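Local coordinates for protein pyrrolidone-carboxylate peptidase (Pyrococcus furiosus, PDB 1X10) that removes an N-terminal pyroglutamyl group from polypeptides as a cysteine peptidase of family C15, generally when the second residue is not proline, at residues V40-F45 / K49-K54. The protein carries 3 engineered substitutions. Numbering follows the deposited sequence.
Sequences VLPVVF and KEVLEK
The CA atoms of Leu41 and Val51 are the nearest pair across the two segments, 6.9 Å apart, where the last residues of strand 34-41 and the turn after it face one side of helix 47-59. Val43 centres an inverse gamma turn, in which Val44 N makes a weak 3.0 Å hydrogen bond to Pro42 O; this bend carries the chain around toward the helix. Within the helix, Glu53 N bonds to Lys49 O at 2.8 Å. Leu41, Pro42 and Val51 meet through carbon atoms.

Val51 points at the strand end and divides its two methyls between two neighbours. CG1 lies anti to the backbone N (chi1 179°) and meets Leu41 CD2 at 3.5 Å, while CG2 reaches Pro42 CD at 4.1 Å. A beta-branched residue suits this place, since one short side chain serves both partners. This is the strand-to-helix half of a beta-alpha-beta crossover: strand 34-41 and strand 63-69, joined through helix 47-59, both run parallel to strand 2-8, which lies between them. Leu41 runs alongside Val51, the two side chains pointing opposite ways, and its CD2 also comes within 4.2 Å of Leu52 N. Its branched apolar group suits a buried strand end, where it also touches Thr6 and Phe8. Pro42 offers its ring CD and, lacking an N-H, suits a place where the strand stops; Leu52 turns to Leu148 of helix 141-156.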
loop_
_atom_site.group_PDB
_atom_site.type_symbol
_atom_site.label_atom_id
_atom_site.label_comp_id
_atom_site.label_asym_id
_atom_site.label_seq_id
_atom_site.Cartn_x
_atom_site.Cartn_y
_atom_site.Cartn_z
ATOM N N VAL A 40 29.532 -3.202 -12.163
ATOM C CA VAL A 40 28.582 -3.914 -11.319
ATOM C C VAL A 40 29.225 -4.242 -9.973
ATOM O O VAL A 40 30.373 -4.684 -9.915
ATOM C CB VAL A 40 28.117 -5.226 -11.993
ATOM C CG1 VAL A 40 27.057 -5.913 -11.137
ATOM C CG2 VAL A 40 27.567 -4.929 -13.381
ATOM N N LEU A 41 28.480 -4.022 -8.896
ATOM C CA LEU A 41 28.981 -4.291 -7.550
ATOM C C LEU A 41 28.291 -5.497 -6.929
ATOM O O LEU A 41 27.123 -5.768 -7.210
ATOM C CB LEU A 41 28.746 -3.078 -6.652
ATOM C CG LEU A 41 29.417 -1.781 -7.096
ATOM C CD1 LEU A 41 28.987 -0.638 -6.168
ATOM C CD2 LEU A 41 30.930 -1.959 -7.069
ATOM N N PRO A 42 29.009 -6.244 -6.078
ATOM C CA PRO A 42 28.404 -7.412 -5.437
ATOM C C PRO A 42 27.523 -6.935 -4.284
ATOM O O PRO A 42 27.788 -5.886 -3.700
ATOM C CB PRO A 42 29.618 -8.193 -4.943
ATOM C CG PRO A 42 30.564 -7.086 -4.546
ATOM C CD PRO A 42 30.433 -6.118 -5.715
ATOM N N VAL A 43 26.465 -7.678 -3.979
ATOM C CA VAL A 43 25.590 -7.308 -2.873
ATOM C C VAL A 43 26.151 -8.063 -1.669
ATOM O O VAL A 43 25.541 -8.998 -1.145
ATOM C CB VAL A 43 24.126 -7.723 -3.148
ATOM C CG1 VAL A 43 23.234 -7.314 -1.978
ATOM C CG2 VAL A 43 23.628 -7.043 -4.427
ATOM N N VAL A 44 27.334 -7.630 -1.246
ATOM C CA VAL A 44 28.055 -8.255 -0.146
ATOM C C VAL A 44 28.819 -7.200 0.643
ATOM O O VAL A 44 29.624 -6.469 0.078
ATOM C CB VAL A 44 29.083 -9.270 -0.694
ATOM C CG1 VAL A 44 29.844 -9.923 0.464
ATOM C CG2 VAL A 44 28.378 -10.312 -1.563
ATOM N N PHE A 45 28.569 -7.117 1.945
ATOM C CA PHE A 45 29.278 -6.144 2.762
ATOM C C PHE A 45 30.767 -6.486 2.756
ATOM O O PHE A 45 31.140 -7.657 2.737
ATOM C CB PHE A 45 28.754 -6.157 4.200
ATOM C CG PHE A 45 27.340 -5.667 4.337
ATOM C CD1 PHE A 45 26.296 -6.557 4.574
ATOM C CD2 PHE A 45 27.055 -4.309 4.241
ATOM C CE1 PHE A 45 24.985 -6.097 4.719
ATOM C CE2 PHE A 45 25.752 -3.837 4.384
ATOM C CZ PHE A 45 24.713 -4.735 4.625
ATOM N N LYS A 49 32.748 -2.860 -0.696
ATOM C CA LYS A 49 33.601 -1.716 -0.387
ATOM C C LYS A 49 34.926 -1.831 -1.139
ATOM O O LYS A 49 35.414 -0.855 -1.703
ATOM C CB LYS A 49 33.876 -1.637 1.117
ATOM C CG LYS A 49 34.672 -0.402 1.521
ATOM C CD LYS A 49 34.750 -0.244 3.028
ATOM C CE LYS A 49 35.802 -1.142 3.638
ATOM N NZ LYS A 49 37.173 -0.675 3.278
ATOM N N GLU A 50 35.501 -3.029 -1.142
ATOM C CA GLU A 50 36.768 -3.274 -1.828
ATOM C C GLU A 50 36.650 -2.906 -3.298
ATOM O O GLU A 50 37.460 -2.143 -3.827
ATOM C CB GLU A 50 37.163 -4.750 -1.732
ATOM C CG GLU A 50 37.457 -5.249 -0.337
ATOM C CD GLU A 50 37.818 -6.725 -0.329
ATOM O OE1 GLU A 50 38.753 -7.110 -1.065
ATOM O OE2 GLU A 50 37.171 -7.499 0.409
ATOM N N VAL A 51 35.642 -3.471 -3.954
ATOM C CA VAL A 51 35.409 -3.216 -5.369
ATOM C C VAL A 51 35.162 -1.730 -5.618
ATOM O O VAL A 51 35.729 -1.150 -6.543
ATOM C CB VAL A 51 34.198 -4.030 -5.888
ATOM C CG1 VAL A 51 33.963 -3.740 -7.360
ATOM C CG2 VAL A 51 34.448 -5.516 -5.675
ATOM N N LEU A 52 34.329 -1.120 -4.779
ATOM C CA LEU A 52 34.004 0.296 -4.914
ATOM C C LEU A 52 35.277 1.143 -4.842
ATOM O O LEU A 52 35.535 1.970 -5.714
ATOM C CB LEU A 52 33.055 0.732 -3.795
ATOM C CG LEU A 52 32.135 1.946 -3.985
ATOM C CD1 LEU A 52 31.944 2.632 -2.639
ATOM C CD2 LEU A 52 32.698 2.917 -4.986
ATOM N N GLU A 53 36.061 0.935 -3.788
ATOM C CA GLU A 53 37.299 1.682 -3.593
ATOM C C GLU A 53 38.252 1.511 -4.772
ATOM O O GLU A 53 38.786 2.488 -5.288
ATOM C CB GLU A 53 38.004 1.228 -2.310
ATOM C CG GLU A 53 37.201 1.404 -1.027
ATOM C CD GLU A 53 36.765 2.838 -0.781
ATOM O OE1 GLU A 53 37.477 3.767 -1.214
ATOM O OE2 GLU A 53 35.714 3.041 -0.134
ATOM N N LYS A 54 38.467 0.266 -5.187
ATOM C CA LYS A 54 39.360 -0.016 -6.302
ATOM C C LYS A 54 38.880 0.691 -7.565
ATOM O O LYS A 54 39.675 1.284 -8.291
ATOM C CB LYS A 54 39.442 -1.523 -6.554
ATOM C CG LYS A 54 40.008 -2.315 -5.387
ATOM C CD LYS A 54 40.028 -3.809 -5.685
ATOM C CE LYS A 54 40.399 -4.619 -4.446
ATOM N NZ LYS A 54 41.735 -4.245 -3.912
#